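Local coordinates for 182aa long hypothetical protein (Pyrococcus horikoshii, PDB 2GAN) that is of unknown function but probably transfers acetyl groups from acetyl-coenzyme A to a still unidentified acceptor, like other GNAT-family enzymes, at residues 15-20 / 109-114; 70-75 / 121-126; 162-167 / 172-177. All coordinates share one frame; numbering follows the deposited sequence.

Contact 1 of 3, residues 15-20 / 109-114; sequences DELLEL and IEFFVV. With SO4 (sulfate ion), chain D.
Leu17 and Phe111 face each other with their CA atoms 10.4 Å apart, and one helical turn on, the CA atoms of Leu20 and Val114 are 8.8 Å apart. Helix 15-20 therefore lies beside strand 109-114 at a spacing that only side chains bridge. Most of the contact is Leu17 against the far end of the Phe111 ring. Its CD2 stands at the ring edge, near the ring plane, 3.9 Å from Phe111 CE1, while its CD1 is 4.0 Å from Phe111 CZ, so both methyls lie against the CE1-CZ bond. Phe111 reaches that far because its CG is anti to the backbone N (chi1 -157°), which swings the ring out of the strand toward the helix. A looser touch follows at Leu20 CD2, 4.4 Å from Val113 CG1. The backbone of Phe111 is unusual for a strand: phi 54° and psi 40° place it in the left-handed helical region, and Glu110 pairs with Ala83 and Val113 with Thr81, three residues on along one strand against two along the other. This is consistent with the beta bulge found in the fourth core strand of GNAT folds, where a backbone amide points into the acetyl-CoA cleft. Here Phe111 N donates to O4 of a sulfate ion over 2.8 Å, and Arg61 holds the same ion. Replacing Leu17 by an alanine would remove both methyls, and would probably open a gap along the CE1-CZ side of Phe111 and leave its ring freer to turn. Phe111 is also packed by Tyr54 and Leu58 of helix 47-65, by the ring of Phe66, and by Met21 further along helix 14-27.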
loop_
_atom_site.group_PDB
_atom_site.type_symbol
_atom_site.label_atom_id
_atom_site.label_comp_id
_atom_site.label_asym_id
_atom_site.label_seq_id
_atom_site.Cartn_x
_atom_site.Cartn_y
_atom_site.Cartn_z
ATOM N N ASP A 15 -9.780 -25.381 1.565
ATOM C CA ASP A 15 -9.801 -25.137 3.001
ATOM C C ASP A 15 -8.493 -24.542 3.506
ATOM O O ASP A 15 -8.490 -23.550 4.251
ATOM C CB ASP A 15 -10.125 -26.433 3.742
ATOM C CG ASP A 15 -11.525 -26.942 3.420
ATOM O OD1 ASP A 15 -12.429 -26.094 3.263
ATOM O OD2 ASP A 15 -11.715 -28.171 3.334
ATOM N N GLU A 16 -7.379 -25.138 3.095
ATOM C CA GLU A 16 -6.071 -24.643 3.509
ATOM C C GLU A 16 -5.848 -23.229 2.973
ATOM O O GLU A 16 -5.315 -22.376 3.673
ATOM C CB GLU A 16 -4.950 -25.575 3.024
ATOM C CG GLU A 16 -3.578 -25.104 3.510
ATOM C CD GLU A 16 -2.489 -26.155 3.392
ATOM O OE1 GLU A 16 -2.704 -27.196 2.731
ATOM O OE2 GLU A 16 -1.400 -25.923 3.952
ATOM N N LEU A 17 -6.264 -22.988 1.732
ATOM C CA LEU A 17 -6.119 -21.673 1.115
ATOM C C LEU A 17 -7.022 -20.637 1.799
ATOM O O LEU A 17 -6.602 -19.509 2.073
ATOM C CB LEU A 17 -6.447 -21.741 -0.382
ATOM C CG LEU A 17 -5.410 -22.414 -1.293
ATOM C CD1 LEU A 17 -5.977 -22.602 -2.697
ATOM C CD2 LEU A 17 -4.143 -21.555 -1.347
ATOM N N LEU A 18 -8.260 -21.027 2.079
ATOM C CA LEU A 18 -9.203 -20.130 2.737
ATOM C C LEU A 18 -8.604 -19.538 4.015
ATOM O O LEU A 18 -8.661 -18.325 4.241
ATOM C CB LEU A 18 -10.488 -20.887 3.084
ATOM C CG LEU A 18 -11.673 -20.052 3.572
ATOM C CD1 LEU A 18 -12.096 -19.082 2.483
ATOM C CD2 LEU A 18 -12.828 -20.973 3.924
ATOM N N GLU A 19 -8.024 -20.405 4.844
ATOM C CA GLU A 19 -7.425 -19.999 6.114
ATOM C C GLU A 19 -6.177 -19.135 5.902
ATOM O O GLU A 19 -5.896 -18.224 6.687
ATOM C CB GLU A 19 -7.104 -21.250 6.951
ATOM C CG GLU A 19 -6.541 -20.981 8.353
ATOM C CD GLU A 19 -6.751 -22.157 9.303
ATOM O OE1 GLU A 19 -6.820 -23.310 8.823
ATOM O OE2 GLU A 19 -6.838 -21.929 10.532
ATOM N N LEU A 20 -5.426 -19.423 4.844
ATOM C CA LEU A 20 -4.240 -18.627 4.540
ATOM C C LEU A 20 -4.714 -17.219 4.146
ATOM O O LEU A 20 -4.163 -16.212 4.602
ATOM C CB LEU A 20 -3.444 -19.264 3.389
ATOM C CG LEU A 20 -2.348 -18.415 2.717
ATOM C CD1 LEU A 20 -1.398 -17.861 3.766
ATOM C CD2 LEU A 20 -1.580 -19.256 1.700
ATOM N N ILE A 109 -1.457 -13.301 -14.281
ATOM C CA ILE A 109 -0.911 -13.778 -13.021
ATOM C C ILE A 109 -1.785 -13.166 -11.940
ATOM O O ILE A 109 -2.118 -11.987 -12.007
ATOM C CB ILE A 109 0.545 -13.307 -12.811
ATOM C CG1 ILE A 109 1.484 -14.139 -13.699
ATOM C CG2 ILE A 109 0.924 -13.409 -11.323
ATOM C CD1 ILE A 109 2.933 -13.679 -13.695
ATOM N N GLU A 110 -2.175 -13.968 -10.960
ATOM C CA GLU A 110 -3.006 -13.479 -9.869
ATOM C C GLU A 110 -2.909 -14.443 -8.698
ATOM O O GLU A 110 -2.136 -15.410 -8.740
ATOM C CB GLU A 110 -4.467 -13.315 -10.336
ATOM C CG GLU A 110 -5.140 -14.557 -10.907
ATOM C CD GLU A 110 -6.442 -14.243 -11.671
ATOM O OE1 GLU A 110 -7.259 -15.165 -11.861
ATOM O OE2 GLU A 110 -6.651 -13.085 -12.093
ATOM N N PHE A 111 -3.663 -14.169 -7.636
ATOM C CA PHE A 111 -3.649 -15.044 -6.468
ATOM C C PHE A 111 -2.207 -15.221 -5.988
ATOM O O PHE A 111 -1.795 -16.319 -5.611
ATOM C CB PHE A 111 -4.248 -16.396 -6.860
ATOM C CG PHE A 111 -4.802 -17.175 -5.711
ATOM C CD1 PHE A 111 -4.237 -18.387 -5.343
ATOM C CD2 PHE A 111 -5.941 -16.736 -5.046
ATOM C CE1 PHE A 111 -4.802 -19.161 -4.333
ATOM C CE2 PHE A 111 -6.516 -17.497 -4.036
ATOM C CZ PHE A 111 -5.952 -18.710 -3.679
ATOM N N PHE A 112 -1.453 -14.122 -6.019
ATOM C CA PHE A 112 -0.047 -14.092 -5.620
ATOM C C PHE A 112 0.070 -13.578 -4.196
ATOM O O PHE A 112 -0.108 -12.394 -3.952
ATOM C CB PHE A 112 0.735 -13.147 -6.537
ATOM C CG PHE A 112 2.191 -12.980 -6.168
ATOM C CD1 PHE A 112 2.838 -11.764 -6.395
ATOM C CD2 PHE A 112 2.925 -14.030 -5.635
ATOM C CE1 PHE A 112 4.194 -11.594 -6.101
ATOM C CE2 PHE A 112 4.288 -13.873 -5.335
ATOM C CZ PHE A 112 4.918 -12.650 -5.570
ATOM N N VAL A 113 0.388 -14.458 -3.259
ATOM C CA VAL A 113 0.511 -14.020 -1.888
ATOM C C VAL A 113 1.573 -14.803 -1.153
ATOM O O VAL A 113 2.080 -15.803 -1.654
ATOM C CB VAL A 113 -0.834 -14.163 -1.145
ATOM C CG1 VAL A 113 -0.911 -15.524 -0.462
ATOM C CG2 VAL A 113 -0.994 -13.028 -0.162
ATOM N N VAL A 114 1.912 -14.336 0.038
ATOM C CA VAL A 114 2.904 -15.008 0.860
ATOM C C VAL A 114 2.448 -14.970 2.312
ATOM O O VAL A 114 1.929 -13.960 2.773
ATOM C CB VAL A 114 4.283 -14.329 0.761
ATOM C CG1 VAL A 114 5.240 -14.971 1.757
ATOM C CG2 VAL A 114 4.834 -14.464 -0.651
HETATM S S SO4 D . -6.190 -11.524 -6.926
HETATM O O1 SO4 D . -5.317 -11.455 -5.737
HETATM O O2 SO4 D . -5.705 -10.592 -7.969
HETATM O O3 SO4 D . -7.558 -11.146 -6.525
HETATM O O4 SO4 D . -6.181 -12.891 -7.466
#

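Contact 2 of 3, residues 70-75 / 121-126; sequences YTYQKD and KGIGST. With SO4 (sulfate ion), chain C; SO4 (sulfate ion), chain E.
Tyr72 lays its ring across Ile123, whose CG2 sits 3.6 Å from Tyr72 CG while CG1 lies over the same side chain's ring face, 4.1 Å above the plane and displaced toward the rim. The two side chains cross at about a right angle; CG2 makes the close contact at the CB-CG end of the tyrosine, and CG1 is a looser neighbour over the face near CE1. A chi1 of -171° carries the Tyr72 ring away from its own amide and toward the start of helix 123-137. Thr126 completes the contact from the ring edge, its CG2 4.2 Å from Tyr72 CE2. Its hydroxyl is tied back into the helix: Thr126 OG1 donates to Gly122 O over 3.0 Å, and Thr126 N reaches that carbonyl from the opposite face of its plane. Gly122 is the N-cap. Beyond it a sulfate accepts from Gly122 N, from Gly124 N (2.8 Å to O3), and from both the N and OG of Ser125, the OG being 2.8 Å from O4. Gly124 has no CB that would run into O3, and Tyr156 of the second subunit adds its hydroxyl. A glycine-rich turn whose amides grip an anion at a helix start matches the Q/R-x-x-G-x-G/A signature of GNAT enzymes, in which it binds the pyrophosphate of coenzyme A; the sulfate probably marks that place.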
loop_
_atom_site.group_PDB
_atom_site.type_symbol
_atom_site.label_atom_id
_atom_site.label_comp_id
_atom_site.label_asym_id
_atom_site.label_seq_id
_atom_site.Cartn_x
_atom_site.Cartn_y
_atom_site.Cartn_z
ATOM N N TYR A 70 -0.002 -22.662 -8.439
ATOM C CA TYR A 70 1.275 -23.039 -7.876
ATOM C C TYR A 70 1.338 -22.574 -6.437
ATOM O O TYR A 70 0.736 -21.567 -6.073
ATOM C CB TYR A 70 2.407 -22.429 -8.705
ATOM C CG TYR A 70 2.528 -23.040 -10.081
ATOM C CD1 TYR A 70 3.184 -24.255 -10.270
ATOM C CD2 TYR A 70 1.971 -22.414 -11.195
ATOM C CE1 TYR A 70 3.286 -24.834 -11.539
ATOM C CE2 TYR A 70 2.069 -22.983 -12.465
ATOM C CZ TYR A 70 2.727 -24.194 -12.631
ATOM O OH TYR A 70 2.824 -24.749 -13.892
ATOM N N THR A 71 2.038 -23.330 -5.603
ATOM C CA THR A 71 2.156 -22.957 -4.206
ATOM C C THR A 71 3.563 -23.216 -3.754
ATOM O O THR A 71 4.270 -24.042 -4.328
ATOM C CB THR A 71 1.261 -23.816 -3.289
ATOM O OG1 THR A 71 1.716 -25.174 -3.335
ATOM C CG2 THR A 71 -0.190 -23.746 -3.717
ATOM N N TYR A 72 3.976 -22.502 -2.721
ATOM C CA TYR A 72 5.287 -22.744 -2.164
ATOM C C TYR A 72 4.932 -23.481 -0.891
ATOM O O TYR A 72 4.141 -22.996 -0.080
ATOM C CB TYR A 72 6.027 -21.442 -1.858
ATOM C CG TYR A 72 7.482 -21.669 -1.488
ATOM C CD1 TYR A 72 7.853 -21.971 -0.179
ATOM C CD2 TYR A 72 8.486 -21.609 -2.460
ATOM C CE1 TYR A 72 9.186 -22.205 0.158
ATOM C CE2 TYR A 72 9.822 -21.845 -2.140
ATOM C CZ TYR A 72 10.166 -22.143 -0.829
ATOM O OH TYR A 72 11.483 -22.384 -0.512
ATOM N N GLN A 73 5.470 -24.680 -0.740
ATOM C CA GLN A 73 5.185 -25.468 0.440
ATOM C C GLN A 73 6.449 -25.773 1.219
ATOM O O GLN A 73 7.539 -25.915 0.654
ATOM C CB GLN A 73 4.494 -26.781 0.057
ATOM C CG GLN A 73 3.156 -26.603 -0.659
ATOM C CD GLN A 73 2.403 -27.914 -0.862
ATOM O OE1 GLN A 73 1.420 -27.972 -1.614
ATOM N NE2 GLN A 73 2.857 -28.972 -0.189
ATOM N N LYS A 74 6.285 -25.853 2.531
ATOM C CA LYS A 74 7.369 -26.176 3.435
ATOM C C LYS A 74 6.821 -27.330 4.253
ATOM O O LYS A 74 5.850 -27.165 4.993
ATOM C CB LYS A 74 7.683 -25.002 4.359
ATOM C CG LYS A 74 8.975 -25.169 5.148
ATOM C CD LYS A 74 9.213 -23.975 6.064
ATOM C CE LYS A 74 10.689 -23.807 6.423
ATOM N NZ LYS A 74 11.288 -25.026 7.035
ATOM N N ASP A 75 7.418 -28.505 4.100
ATOM C CA ASP A 75 6.961 -29.663 4.846
ATOM C C ASP A 75 5.457 -29.877 4.651
ATOM O O ASP A 75 4.716 -30.004 5.622
ATOM C CB ASP A 75 7.295 -29.474 6.333
ATOM C CG ASP A 75 8.800 -29.448 6.593
ATOM O OD1 ASP A 75 9.219 -28.942 7.653
ATOM O OD2 ASP A 75 9.563 -29.944 5.738
ATOM N N LYS A 121 11.709 -13.596 2.803
ATOM C CA LYS A 121 12.423 -14.871 2.831
ATOM C C LYS A 121 12.761 -15.359 1.427
ATOM O O LYS A 121 13.345 -16.432 1.259
ATOM C CB LYS A 121 11.568 -15.934 3.526
ATOM C CG LYS A 121 11.230 -15.633 4.979
ATOM C CD LYS A 121 12.447 -15.794 5.869
ATOM C CE LYS A 121 12.104 -15.557 7.342
ATOM N NZ LYS A 121 10.997 -16.440 7.842
ATOM N N GLY A 122 12.376 -14.575 0.422
ATOM C CA GLY A 122 12.648 -14.941 -0.955
ATOM C C GLY A 122 11.552 -15.785 -1.585
ATOM O O GLY A 122 11.679 -16.190 -2.737
ATOM N N ILE A 123 10.473 -16.047 -0.847
ATOM C CA ILE A 123 9.384 -16.863 -1.378
ATOM C C ILE A 123 8.627 -16.168 -2.512
ATOM O O ILE A 123 8.350 -16.778 -3.544
ATOM C CB ILE A 123 8.378 -17.259 -0.267
ATOM C CG1 ILE A 123 9.088 -18.062 0.822
ATOM C CG2 ILE A 123 7.270 -18.130 -0.856
ATOM C CD1 ILE A 123 8.230 -18.313 2.037
ATOM N N GLY A 124 8.291 -14.900 -2.320
ATOM C CA GLY A 124 7.582 -14.166 -3.348
ATOM C C GLY A 124 8.368 -14.103 -4.647
ATOM O O GLY A 124 7.815 -14.322 -5.730
ATOM N N SER A 125 9.663 -13.809 -4.544
ATOM C CA SER A 125 10.517 -13.717 -5.724
ATOM C C SER A 125 10.536 -15.033 -6.498
ATOM O O SER A 125 10.455 -15.033 -7.724
ATOM C CB SER A 125 11.951 -13.349 -5.322
ATOM O OG SER A 125 11.984 -12.104 -4.640
ATOM N N THR A 126 10.641 -16.142 -5.768
ATOM C CA THR A 126 10.690 -17.478 -6.356
ATOM C C THR A 126 9.394 -17.801 -7.075
ATOM O O THR A 126 9.398 -18.331 -8.193
ATOM C CB THR A 126 10.930 -18.549 -5.264
ATOM O OG1 THR A 126 12.254 -18.409 -4.742
ATOM C CG2 THR A 126 10.748 -19.956 -5.825
HETATM S S SO4 C . 10.158 -11.950 -1.106
HETATM O O1 SO4 C . 10.949 -11.806 0.127
HETATM O O2 SO4 C . 9.878 -10.617 -1.651
HETATM O O3 SO4 C . 8.890 -12.637 -0.789
HETATM O O4 SO4 C . 10.892 -12.738 -2.098
HETATM S S SO4 E . 14.233 -25.868 8.921
HETATM O O1 SO4 E . 14.392 -24.493 9.431
HETATM O O2 SO4 E . 14.580 -25.908 7.489
HETATM O O3 SO4 E . 12.837 -26.299 9.105
HETATM O O4 SO4 E . 15.126 -26.774 9.670
#

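Contact 3 of 3, residues 162-167 / 172-177; sequences FREIMR and VILKFN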
loop_
_atom_site.group_PDB
_atom_site.type_symbol
_atom_site.label_atom_id
_atom_site.label_comp_id
_atom_site.label_asym_id
_atom_site.label_seq_id
_atom_site.Cartn_x
_atom_site.Cartn_y
_atom_site.Cartn_z
ATOM N N PHE A 162 -11.689 10.743 5.797
ATOM C CA PHE A 162 -11.255 11.409 4.576
ATOM C C PHE A 162 -11.905 10.818 3.329
ATOM O O PHE A 162 -12.228 9.632 3.286
ATOM C CB PHE A 162 -9.725 11.361 4.441
ATOM C CG PHE A 162 -8.991 12.267 5.402
ATOM C CD1 PHE A 162 -8.871 11.935 6.748
ATOM C CD2 PHE A 162 -8.431 13.461 4.959
ATOM C CE1 PHE A 162 -8.199 12.776 7.641
ATOM C CE2 PHE A 162 -7.758 14.309 5.842
ATOM C CZ PHE A 162 -7.643 13.965 7.187
ATOM N N ARG A 163 -12.114 11.663 2.323
ATOM C CA ARG A 163 -12.708 11.244 1.058
ATOM C C ARG A 163 -11.876 11.765 -0.103
ATOM O O ARG A 163 -11.249 12.816 -0.006
ATOM C CB ARG A 163 -14.154 11.740 0.942
ATOM C CG ARG A 163 -15.150 10.845 1.672
ATOM C CD ARG A 163 -16.594 11.062 1.202
ATOM N NE ARG A 163 -17.477 9.975 1.639
ATOM C CZ ARG A 163 -17.344 8.704 1.258
ATOM N NH1 ARG A 163 -18.185 7.784 1.708
ATOM N NH2 ARG A 163 -16.374 8.354 0.423
ATOM N N GLU A 164 -11.850 11.014 -1.195
ATOM C CA GLU A 164 -11.076 11.415 -2.358
ATOM C C GLU A 164 -11.749 12.599 -3.043
ATOM O O GLU A 164 -12.964 12.608 -3.228
ATOM C CB GLU A 164 -10.944 10.236 -3.321
ATOM C CG GLU A 164 -10.037 10.498 -4.506
ATOM C CD GLU A 164 -9.742 9.240 -5.300
ATOM O OE1 GLU A 164 -9.073 9.346 -6.354
ATOM O OE2 GLU A 164 -10.175 8.146 -4.867
ATOM N N ILE A 165 -10.955 13.603 -3.405
ATOM C CA ILE A 165 -11.482 14.799 -4.054
ATOM C C ILE A 165 -10.739 15.106 -5.346
ATOM O O ILE A 165 -11.262 15.792 -6.221
ATOM C CB ILE A 165 -11.368 16.037 -3.121
ATOM C CG1 ILE A 165 -12.070 15.760 -1.786
ATOM C CG2 ILE A 165 -11.973 17.265 -3.792
ATOM C CD1 ILE A 165 -13.537 15.388 -1.916
HETATM N N MSE A 166 -9.522 14.591 -5.470
HETATM C CA MSE A 166 -8.722 14.852 -6.659
HETATM C C MSE A 166 -7.561 13.876 -6.766
HETATM O O MSE A 166 -7.115 13.320 -5.763
HETATM C CB MSE A 166 -8.189 16.283 -6.597
HETATM C CG MSE A 166 -7.468 16.756 -7.840
HETATM SE SE MSE A 166 -6.899 18.598 -7.636
HETATM C CE MSE A 166 -8.598 19.465 -7.955
ATOM N N ARG A 167 -7.076 13.662 -7.982
ATOM C CA ARG A 167 -5.957 12.756 -8.182
ATOM C C ARG A 167 -5.022 13.225 -9.288
ATOM O O ARG A 167 -4.514 12.413 -10.064
ATOM C CB ARG A 167 -6.457 11.337 -8.489
ATOM C CG ARG A 167 -7.432 11.214 -9.653
ATOM C CD ARG A 167 -8.865 11.528 -9.222
ATOM N NE ARG A 167 -9.846 11.182 -10.252
ATOM C CZ ARG A 167 -9.950 11.792 -11.431
ATOM N NH1 ARG A 167 -10.874 11.399 -12.297
ATOM N NH2 ARG A 167 -9.142 12.799 -11.740
ATOM N N VAL A 172 -2.803 11.631 -5.162
ATOM C CA VAL A 172 -4.231 11.527 -4.899
ATOM C C VAL A 172 -4.562 12.361 -3.668
ATOM O O VAL A 172 -4.304 11.935 -2.548
ATOM C CB VAL A 172 -4.647 10.075 -4.617
ATOM C CG1 VAL A 172 -6.118 10.032 -4.241
ATOM C CG2 VAL A 172 -4.380 9.202 -5.831
ATOM N N ILE A 173 -5.130 13.546 -3.872
ATOM C CA ILE A 173 -5.473 14.409 -2.749
ATOM C C ILE A 173 -6.776 13.997 -2.069
ATOM O O ILE A 173 -7.782 13.743 -2.737
ATOM C CB ILE A 173 -5.606 15.884 -3.185
ATOM C CG1 ILE A 173 -4.285 16.386 -3.773
ATOM C CG2 ILE A 173 -5.997 16.743 -1.996
ATOM C CD1 ILE A 173 -4.109 16.069 -5.233
ATOM N N LEU A 174 -6.749 13.926 -0.738
ATOM C CA LEU A 174 -7.929 13.553 0.042
ATOM C C LEU A 174 -8.296 14.698 0.981
ATOM O O LEU A 174 -7.425 15.440 1.439
ATOM C CB LEU A 174 -7.650 12.299 0.873
ATOM C CG LEU A 174 -7.041 11.092 0.161
ATOM C CD1 LEU A 174 -6.571 10.089 1.196
ATOM C CD2 LEU A 174 -8.059 10.465 -0.778
ATOM N N LYS A 175 -9.584 14.831 1.271
ATOM C CA LYS A 175 -10.068 15.892 2.147
ATOM C C LYS A 175 -10.913 15.333 3.281
ATOM O O LYS A 175 -11.762 14.465 3.067
ATOM C CB LYS A 175 -10.899 16.903 1.346
ATOM C CG LYS A 175 -11.547 17.986 2.202
ATOM C CD LYS A 175 -12.312 19.005 1.363
ATOM C CE LYS A 175 -12.975 20.055 2.256
ATOM N NZ LYS A 175 -13.676 21.133 1.506
ATOM N N PHE A 176 -10.674 15.829 4.489
ATOM C CA PHE A 176 -11.424 15.387 5.656
ATOM C C PHE A 176 -12.873 15.844 5.567
ATOM O O PHE A 176 -13.156 16.947 5.093
ATOM C CB PHE A 176 -10.820 15.958 6.934
ATOM C CG PHE A 176 -11.591 15.613 8.171
ATOM C CD1 PHE A 176 -11.553 14.326 8.693
ATOM C CD2 PHE A 176 -12.376 16.566 8.806
ATOM C CE1 PHE A 176 -12.287 13.997 9.835
ATOM C CE2 PHE A 176 -13.111 16.244 9.949
ATOM C CZ PHE A 176 -13.067 14.960 10.461
ATOM N N ASN A 177 -13.780 14.992 6.033
ATOM C CA ASN A 177 -15.211 15.293 6.037
ATOM C C ASN A 177 -15.719 15.092 7.467
ATOM O O ASN A 177 -15.723 13.972 7.990
ATOM C CB ASN A 177 -15.953 14.355 5.076
ATOM C CG ASN A 177 -17.346 14.859 4.723
ATOM O OD1 ASN A 177 -17.500 15.857 4.013
ATOM N ND2 ASN A 177 -18.366 14.172 5.224
#
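Ile173 O is gripped by two successive amides: Ile165 N, 3.2 Å away in the carbonyl plane and nearly straight (171° at the hydrogen), and Met166 N, 3.3 Å away in a weak bond. Two adjacent N-H groups facing one carbonyl, with the register slipping by one between Glu164 and Met166, define a classic beta bulge in this antiparallel hairpin. The return bond, from Ile173 N to Met166 O at 2.8 Å, is weak because of its bent geometry. On the other side of the bulge the pairing is regular, with Arg163 and Lys175 exchanging bonds; Lys175 N lies 2.9 Å from Arg163 O. The extra residue, Ile165, turns its CG1 onto Lys175 CB at 3.5 Å.

Phe162, Glu164, Leu174 and Phe176 share one face of the hairpin. There Phe176 CB sits over the Phe162 ring, 3.8 Å from its centroid, a CH-pi contact. The Phe176 side chain leaves the strand with chi1 at 176°, and the ring beyond turns its edge to the Phe162 face in a T-shaped pair, planes at 64°. Leu174 CD2 tucks against Glu164 CA at 3.5 Å, while the extended Glu164 chain lies obliquely across Val172 CG1.

Tyr157 of helix 152-158 covers both Phe162 and Leu174, and Phe181 of helix 178-182 meets the Phe176 ring. Strand 172-176 also pairs antiparallel with a strand of the second subunit, where Val172 O accepts from Thr146 OG1 of that chain and Leu174 packs on its Val144. The sheet thus continues across the dimer interface, consistent with an exchanged C-terminal hairpin, since GNAT folds commonly pair their fifth and last strands.

Contacts 1 and 2 each set a helix against the same mixed sheet, through strands 106-114 and 68-74, and their centres are 12 Å apart; they touch where Phe112 CZ lies 3.3 Å from Gly124 O. Their segments alternate along the chain, and strand 106-114 runs on to helix 123-137, so the sulfate sites of 109-114 and 121-126 come from consecutive elements of the probable coenzyme A region. Contact 3 follows later in the chain as a separate hairpin, centred 32 Å from contact 1 and 38 Å from contact 2, on the opposite side of the chain's centre from the latter. All three touch the second subunit, so the core and the distant hairpin both contribute to the dimer interface.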